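Local coordinates for protein ChiX (Serratia marcescens, PDB 5OPZ) that hydrolyses the bond between L-alanine and D-glutamate in peptidoglycan stem peptides as a zinc endopeptidase and is required for chitinase secretion, at residues Val81-Ala85 and Gly86-Trp90; Gln97-Val100 and Ala101-Ala105; Phe128-Phe132 and Arg133-Ala137. All coordinates share one frame; numbering follows the deposited sequence. Where two conformers were deposited one is given.

Following the chain from the N terminus, the three contacts come in series, and none nests in or crosses another. Contact 1 (Val81-Trp90) closes the loop that leaves strand 77-82 and leads to helix 92-109. Contact 2 (Gln97-Ala105) lies within that helix and spans about two and a half turns. Contact 3 (Phe128-Ala137) takes the chain off strand 127-130 and folds the C-terminal tail into one turn. Strands 77-82 and 127-130 are neighbours in the antiparallel sheet, yet contacts 1 and 3 lie on opposite sides of the chain's centre. The helix of contact 2 touches both, packing Ile98 on Ala82 and its Ala99-Val102 side on Phe128.

Contact 1: Val81-Ala85 and Gly86-Trp90; sequences VAMPA and GVVSW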
loop_
_atom_site.group_PDB
_atom_site.type_symbol
_atom_site.label_atom_id
_atom_site.label_comp_id
_atom_site.label_asym_id
_atom_site.label_seq_id
_atom_site.Cartn_x
_atom_site.Cartn_y
_atom_site.Cartn_z
ATOM N N VAL A 81 -0.742 -1.763 5.959
ATOM C CA VAL A 81 -0.419 -2.244 7.287
ATOM C C VAL A 81 -0.935 -3.686 7.407
ATOM O O VAL A 81 -2.144 -3.953 7.171
ATOM C CB VAL A 81 -0.952 -1.339 8.413
ATOM C CG1 VAL A 81 -2.425 -1.157 8.364
ATOM C CG2 VAL A 81 -0.515 -1.857 9.775
ATOM N N ALA A 82 -0.024 -4.608 7.783
ATOM C CA ALA A 82 -0.433 -6.021 7.974
ATOM C C ALA A 82 -1.244 -6.149 9.265
ATOM O O ALA A 82 -0.863 -5.571 10.287
ATOM C CB ALA A 82 0.778 -6.893 8.070
ATOM N N MET A 83 -2.333 -6.916 9.177
ATOM C CA MET A 83 -3.300 -7.070 10.276
ATOM C C MET A 83 -3.576 -8.551 10.598
ATOM O O MET A 83 -4.728 -8.978 10.593
ATOM C CB MET A 83 -4.638 -6.412 9.863
ATOM C CG MET A 83 -4.629 -4.944 9.561
ATOM S SD MET A 83 -4.152 -4.007 10.991
ATOM C CE MET A 83 -5.541 -4.291 12.085
ATOM N N PRO A 84 -2.527 -9.363 10.786
ATOM C CA PRO A 84 -2.762 -10.767 11.089
ATOM C C PRO A 84 -3.650 -10.935 12.332
ATOM O O PRO A 84 -3.381 -10.324 13.385
ATOM C CB PRO A 84 -1.352 -11.314 11.322
ATOM C CG PRO A 84 -0.534 -10.106 11.702
ATOM C CD PRO A 84 -1.103 -9.002 10.906
ATOM N N ALA A 85 -4.712 -11.701 12.151
ATOM C CA ALA A 85 -5.651 -11.944 13.235
ATOM C C ALA A 85 -6.218 -10.650 13.819
ATOM O O ALA A 85 -6.607 -10.575 14.987
ATOM C CB ALA A 85 -5.040 -12.836 14.317
ATOM N N GLY A 86 -6.270 -9.610 12.981
ATOM C CA GLY A 86 -6.764 -8.302 13.453
ATOM C C GLY A 86 -5.827 -7.416 14.252
ATOM O O GLY A 86 -6.301 -6.438 14.806
ATOM N N VAL A 87 -4.541 -7.766 14.339
ATOM C CA VAL A 87 -3.554 -7.051 15.147
ATOM C C VAL A 87 -2.489 -6.556 14.185
ATOM O O VAL A 87 -1.881 -7.331 13.450
ATOM C CB VAL A 87 -2.925 -7.977 16.242
ATOM C CG1 VAL A 87 -1.978 -7.197 17.155
ATOM C CG2 VAL A 87 -4.007 -8.620 17.091
ATOM N N VAL A 88 -2.200 -5.260 14.277
ATOM C CA VAL A 88 -1.117 -4.657 13.524
ATOM C C VAL A 88 0.216 -5.363 13.779
ATOM O O VAL A 88 0.582 -5.639 14.949
ATOM C CB VAL A 88 -0.948 -3.148 13.869
ATOM C CG1 VAL A 88 0.305 -2.541 13.239
ATOM C CG2 VAL A 88 -2.175 -2.360 13.421
ATOM N N SER A 89 0.905 -5.678 12.700
ATOM C CA SER A 89 2.271 -6.177 12.760
ATOM C C SER A 89 3.111 -5.434 11.790
ATOM O O SER A 89 2.714 -5.117 10.668
ATOM C CB SER A 89 2.379 -7.673 12.431
ATOM O OG SER A 89 3.766 -8.071 12.525
ATOM N N TRP A 90 4.279 -5.032 12.340
ATOM C CA TRP A 90 5.348 -4.553 11.354
ATOM C C TRP A 90 6.427 -5.575 10.831
ATOM O O TRP A 90 7.402 -5.200 10.121
ATOM C CB TRP A 90 6.027 -3.318 11.949
ATOM C CG TRP A 90 5.017 -2.310 12.265
ATOM C CD1 TRP A 90 4.552 -1.967 13.504
ATOM C CD2 TRP A 90 4.285 -1.505 11.337
ATOM N NE1 TRP A 90 3.561 -1.036 13.404
ATOM C CE2 TRP A 90 3.383 -0.719 12.083
ATOM C CE3 TRP A 90 4.279 -1.404 9.942
ATOM C CZ2 TRP A 90 2.504 0.183 11.478
ATOM C CZ3 TRP A 90 3.411 -0.496 9.351
ATOM C CH2 TRP A 90 2.532 0.284 10.117
#
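Pro84 and Val87 are joined across a type I' beta turn: Val87 N donates to Pro84 O at 3.0 Å, and both corner residues have positive phi, 56° at Ala85 and 79° at Gly86. A second turn, of type II, overlaps it, since Gly86 N also reaches Met83 O at 2.9 Å. The two turns reverse the chain as it leaves strand 77-82. Glycine suits the second corner, because a beta carbon there would press on the preceding carbonyl oxygen. Beyond the turns, Ser89 N bonds to Ala82 O at 3.0 Å, while Val88 CA leans a C-H on the same oxygen from 3.4 Å.

The Val88 side chain can be followed outward from this point. Its CB stands back, 4.3 Å from Val81 CG2. CG1, anti to the backbone N at a chi1 of 172°, closes to 3.6 Å from that methyl and also sits above one face of the Trp90 indole, toward the rim. CG2 heads instead to the sulfur of Met83, though Met83 was modelled in two conformers, so this contact is less certain. Val81 CG2 therefore serves two partners, lying 4.2 Å from the centroid of the Trp90 six-membered ring in an off-centre CH-pi contact.

Both arms are tied to helix 92-109 by the Tyr95 hydroxyl, which is hydrogen-bonded to Ala82 N and Ser89 O, while Ser89 OG bonds to Glu91 N. The proline ring touches Tyr94 of that helix and fits against the reversed backbone, with Pro84 CD only 3.1 Å from Val87 O.

Contact 2: Gln97-Val100 and Ala101-Ala105; sequences QIAV and AVRRA
Ala99 O accepts a bond from Arg103 N at 2.9 Å, nearly straight with 161° at the hydrogen, and has the guanidinium group of the same arginine lying over it. Val102 N to Ile98 O is equally short. Arg104 N to Val100 O, at 3.0 Å, continues the i to i+4 pattern of an alpha helix, while Ala101 N to Gln97 O is stretched and weak. These bonds run through the middle of helix 92-109.

The side chains sort onto different faces. Arg103 leaves the backbone extended, then turns at chi3 (-57°), which brings its planar group back over the preceding turn. One face of the guanidinium meets Ala99 O, about 3.8 Å above the plane and over its centre. NH2 passes 3.9 Å from Ala99 CB, and NH1 comes within 4.0 Å of Val100 CG2, the two methyls touching different nitrogens of the group. NH2 also forms a salt bridge with Glu118. Arg104 does the reverse: its chain stays extended, leads away from the preceding turn, and pairs through NE with Glu108, with Tyr39 as a cation-pi partner.

On the buried side the branches Ile98 CG2 and Val102 CG2 meet loosely at 4.2 Å. Phe128 of strand 127-130 packs on Val102 and Ala99, its CE2 3.7 Å from Val102 CB, so the helix lies on the sheet through small and branched apolar groups. The chemistry implies a division of labour: Ala99 and Val102 face the sheet, Ala101 and Ala105 face helix 27-39, and the charge of Arg103 is met by Glu118, to which Ala99 O, lying against the guanidinium face, may add a small favourable term.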
loop_
_atom_site.group_PDB
_atom_site.type_symbol
_atom_site.label_atom_id
_atom_site.label_comp_id
_atom_site.label_asym_id
_atom_site.label_seq_id
_atom_site.Cartn_x
_atom_site.Cartn_y
_atom_site.Cartn_z
ATOM N N GLN A 97 4.463 -11.266 1.980
ATOM C CA GLN A 97 3.287 -12.012 1.532
ATOM C C GLN A 97 2.263 -11.127 0.909
ATOM O O GLN A 97 1.632 -11.525 -0.078
ATOM C CB GLN A 97 2.695 -12.801 2.695
ATOM C CG GLN A 97 3.577 -13.950 3.163
ATOM C CD GLN A 97 2.895 -14.851 4.160
ATOM O OE1 GLN A 97 1.967 -15.530 3.806
ATOM N NE2 GLN A 97 3.377 -14.858 5.404
ATOM N N ILE A 98 2.045 -9.967 1.515
ATOM C CA ILE A 98 1.166 -8.970 0.899
ATOM C C ILE A 98 1.653 -8.647 -0.518
ATOM O O ILE A 98 0.834 -8.527 -1.455
ATOM C CB ILE A 98 0.973 -7.694 1.744
ATOM C CG1 ILE A 98 0.294 -8.058 3.051
ATOM C CG2 ILE A 98 0.204 -6.622 0.982
ATOM C CD1 ILE A 98 0.513 -7.037 4.136
ATOM N N ALA A 99 2.952 -8.434 -0.684
ATOM C CA ALA A 99 3.484 -8.075 -1.983
ATOM C C ALA A 99 3.287 -9.187 -3.008
ATOM O O ALA A 99 3.164 -8.870 -4.178
ATOM C CB ALA A 99 4.942 -7.684 -1.878
ATOM N N VAL A 100 3.272 -10.463 -2.609
ATOM C CA VAL A 100 2.936 -11.551 -3.567
ATOM C C VAL A 100 1.542 -11.284 -4.153
ATOM O O VAL A 100 1.318 -11.430 -5.369
ATOM C CB VAL A 100 2.967 -12.931 -2.899
ATOM C CG1 VAL A 100 2.340 -14.028 -3.725
ATOM C CG2 VAL A 100 4.401 -13.264 -2.582
ATOM N N ALA A 101 0.592 -10.981 -3.268
ATOM C CA ALA A 101 -0.766 -10.720 -3.665
ATOM C C ALA A 101 -0.866 -9.478 -4.568
ATOM O O ALA A 101 -1.603 -9.500 -5.554
ATOM C CB ALA A 101 -1.630 -10.558 -2.457
ATOM N N VAL A 102 -0.177 -8.396 -4.199
ATOM C CA VAL A 102 -0.164 -7.211 -5.003
ATOM C C VAL A 102 0.429 -7.475 -6.365
ATOM O O VAL A 102 -0.129 -6.996 -7.369
ATOM C CB VAL A 102 0.526 -6.027 -4.301
ATOM C CG1 VAL A 102 0.637 -4.834 -5.253
ATOM C CG2 VAL A 102 -0.222 -5.649 -3.054
ATOM N N ARG A 103 1.527 -8.208 -6.419
ATOM C CA ARG A 103 2.172 -8.520 -7.704
ATOM C C ARG A 103 1.285 -9.354 -8.599
ATOM O O ARG A 103 1.226 -9.121 -9.806
ATOM C CB ARG A 103 3.474 -9.298 -7.424
ATOM C CG ARG A 103 4.527 -9.474 -8.476
ATOM C CD ARG A 103 5.872 -10.028 -7.937
ATOM N NE ARG A 103 6.508 -9.257 -6.875
ATOM C CZ ARG A 103 6.713 -9.636 -5.597
ATOM N NH1 ARG A 103 6.337 -10.822 -5.093
ATOM N NH2 ARG A 103 7.348 -8.788 -4.794
ATOM N N ARG A 104 0.530 -10.271 -8.030
ATOM C CA ARG A 104 -0.393 -11.088 -8.831
ATOM C C ARG A 104 -1.527 -10.199 -9.337
ATOM O O ARG A 104 -1.854 -10.216 -10.536
ATOM C CB ARG A 104 -0.967 -12.225 -8.010
ATOM C CG ARG A 104 -2.068 -13.002 -8.698
ATOM C CD ARG A 104 -2.682 -14.060 -7.810
ATOM N NE ARG A 104 -3.908 -14.537 -8.414
ATOM C CZ ARG A 104 -4.740 -15.407 -7.854
ATOM N NH1 ARG A 104 -4.476 -15.923 -6.664
ATOM N NH2 ARG A 104 -5.834 -15.768 -8.492
ATOM N N ALA A 105 -2.170 -9.414 -8.466
ATOM C CA ALA A 105 -3.192 -8.486 -8.914
ATOM C C ALA A 105 -2.703 -7.541 -9.991
ATOM O O ALA A 105 -3.437 -7.259 -10.969
ATOM C CB ALA A 105 -3.773 -7.710 -7.735
#

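Contact 3: Phe128-Phe132 and Arg133-Ala137; sequences FQLTF and RDYPA
Thr131 accepts two hydrogen bonds from the residues that follow it. Its OG1 takes the Asp134 N-H at 3.0 Å, with 156° at the hydrogen, and its carbonyl O takes the Tyr135 N-H at 2.9 Å. Side-chain and main-chain oxygens of one residue are thus bonded to the amides three and four positions on, which meets the definition of an ST motif. With chi1 at 70°, OG1 stands between the Thr131 backbone N and carbonyl carbon, where it can face the Asp134 amide. A water bridges the same two residues in the other direction: Thr131 N donates to it at 3.0 Å, and it donates to Asp134 OD2 at 2.8 Å.

The turn swings the Tyr135 ring back over Leu130. Leu130 CD1 lies 3.9 Å from the ring centroid and 10° off its normal, a CH-pi contact squarely over the face, and Leu130 CB adds 3.8 Å to Tyr135 CD1. Thr131 O stands at the ring's edge, near its plane. Farther out, the Tyr135 hydroxyl bonds to Asp28 and its ring meets His26 edge-to-face. Arg71 links both ends of the turn by donating to Leu130 O and to Tyr135 O, and Phe132 makes cation-pi contacts with Arg71 and Arg69.

The strand that enters this turn starts at the zinc ligand His127, whose NE2 is hydrogen-bonded to Gln129 OE1. An ST motif thus follows the metal-bearing strand of this peptidase and turns the chain into its C-terminal tail, with the Phe132 side chain about 11 Å from the zinc ion.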
loop_
_atom_site.group_PDB
_atom_site.type_symbol
_atom_site.label_atom_id
_atom_site.label_comp_id
_atom_site.label_asym_id
_atom_site.label_seq_id
_atom_site.Cartn_x
_atom_site.Cartn_y
_atom_site.Cartn_z
ATOM N N PHE A 128 3.620 0.822 -1.728
ATOM C CA PHE A 128 3.388 0.399 -3.116
ATOM C C PHE A 128 3.051 1.650 -3.964
ATOM O O PHE A 128 2.329 2.535 -3.460
ATOM C CB PHE A 128 2.252 -0.592 -3.245
ATOM C CG PHE A 128 2.497 -1.889 -2.564
ATOM C CD1 PHE A 128 2.283 -2.056 -1.212
ATOM C CD2 PHE A 128 3.104 -2.899 -3.248
ATOM C CE1 PHE A 128 2.489 -3.279 -0.598
ATOM C CE2 PHE A 128 3.286 -4.137 -2.676
ATOM C CZ PHE A 128 3.017 -4.316 -1.335
ATOM N N GLN A 129 3.489 1.691 -5.222
ATOM C CA GLN A 129 3.160 2.855 -6.066
ATOM C C GLN A 129 3.042 2.460 -7.514
ATOM O O GLN A 129 3.692 1.540 -7.987
ATOM C CB GLN A 129 4.165 4.010 -5.908
ATOM C CG GLN A 129 5.568 3.655 -6.363
ATOM C CD GLN A 129 6.522 4.759 -6.147
ATOM O OE1 GLN A 129 6.598 5.344 -5.073
ATOM N NE2 GLN A 129 7.240 5.124 -7.206
ATOM N N LEU A 130 2.260 3.276 -8.222
ATOM C CA LEU A 130 2.312 3.266 -9.676
ATOM C C LEU A 130 3.608 3.941 -10.145
ATOM O O LEU A 130 4.131 4.832 -9.472
ATOM C CB LEU A 130 1.135 4.037 -10.264
ATOM C CG LEU A 130 -0.257 3.458 -9.917
ATOM C CD1 LEU A 130 -1.363 4.370 -10.397
ATOM C CD2 LEU A 130 -0.436 2.053 -10.492
ATOM N N THR A 131 4.159 3.500 -11.270
ATOM C CA THR A 131 5.447 4.043 -11.715
ATOM C C THR A 131 5.283 5.423 -12.326
ATOM O O THR A 131 4.247 5.728 -12.930
ATOM C CB THR A 131 6.222 3.172 -12.722
ATOM O OG1 THR A 131 5.585 3.151 -13.976
ATOM C CG2 THR A 131 6.369 1.799 -12.282
ATOM N N PHE A 132 6.340 6.221 -12.191
ATOM C CA PHE A 132 6.415 7.496 -12.911
ATOM C C PHE A 132 6.391 7.323 -14.422
ATOM O O PHE A 132 5.786 8.157 -15.115
ATOM C CB PHE A 132 7.646 8.282 -12.490
ATOM C CG PHE A 132 7.484 9.021 -11.186
ATOM C CD1 PHE A 132 6.663 10.137 -11.073
ATOM C CD2 PHE A 132 8.178 8.619 -10.058
ATOM C CE1 PHE A 132 6.545 10.853 -9.872
ATOM C CE2 PHE A 132 8.078 9.328 -8.852
ATOM C CZ PHE A 132 7.220 10.421 -8.760
ATOM N N ARG A 133 7.037 6.269 -14.933
ATOM C CA ARG A 133 7.052 6.033 -16.386
ATOM C C ARG A 133 5.646 5.766 -16.944
ATOM O O ARG A 133 5.237 6.348 -17.961
ATOM C CB ARG A 133 7.996 4.902 -16.791
ATOM C CG ARG A 133 9.471 5.198 -16.495
ATOM C CD ARG A 133 10.302 3.916 -16.495
ATOM N NE ARG A 133 11.746 4.100 -16.248
ATOM C CZ ARG A 133 12.631 4.688 -17.057
ATOM N NH1 ARG A 133 13.900 4.752 -16.668
ATOM N NH2 ARG A 133 12.298 5.232 -18.221
ATOM N N ASP A 134 4.860 4.966 -16.233
ATOM C CA ASP A 134 3.534 4.623 -16.736
ATOM C C ASP A 134 2.501 5.656 -16.433
ATOM O O ASP A 134 1.518 5.787 -17.183
ATOM C CB ASP A 134 3.023 3.307 -16.152
ATOM C CG ASP A 134 3.836 2.122 -16.543
ATOM O OD1 ASP A 134 4.345 2.071 -17.694
ATOM O OD2 ASP A 134 3.948 1.195 -15.684
ATOM N N TYR A 135 2.657 6.311 -15.285
ATOM C CA TYR A 135 1.699 7.223 -14.712
ATOM C C TYR A 135 2.434 8.494 -14.306
ATOM O O TYR A 135 2.701 8.661 -13.114
ATOM C CB TYR A 135 0.995 6.580 -13.504
ATOM C CG TYR A 135 0.063 5.471 -13.874
ATOM C CD1 TYR A 135 0.521 4.154 -14.009
ATOM C CD2 TYR A 135 -1.284 5.725 -14.113
ATOM C CE1 TYR A 135 -0.338 3.139 -14.368
ATOM C CE2 TYR A 135 -2.140 4.707 -14.494
ATOM C CZ TYR A 135 -1.680 3.409 -14.596
ATOM O OH TYR A 135 -2.478 2.357 -15.021
ATOM N N PRO A 136 2.778 9.330 -15.296
ATOM C CA PRO A 136 3.508 10.518 -14.981
ATOM C C PRO A 136 2.654 11.495 -14.149
ATOM O O PRO A 136 1.409 11.491 -14.216
ATOM C CB PRO A 136 3.812 11.121 -16.371
ATOM C CG PRO A 136 3.680 9.999 -17.330
ATOM C CD PRO A 136 2.549 9.209 -16.759
ATOM N N ALA A 137 3.323 12.324 -13.389
ATOM C CA ALA A 137 2.634 13.424 -12.704
ATOM C C ALA A 137 3.618 14.478 -12.244
ATOM O O ALA A 137 4.362 14.913 -13.089
ATOM C CB ALA A 137 1.851 12.916 -11.512
ATOM O OXT ALA A 137 3.685 14.905 -11.073
HETATM O O HOH W 1 2.812 1.629 -13.136
#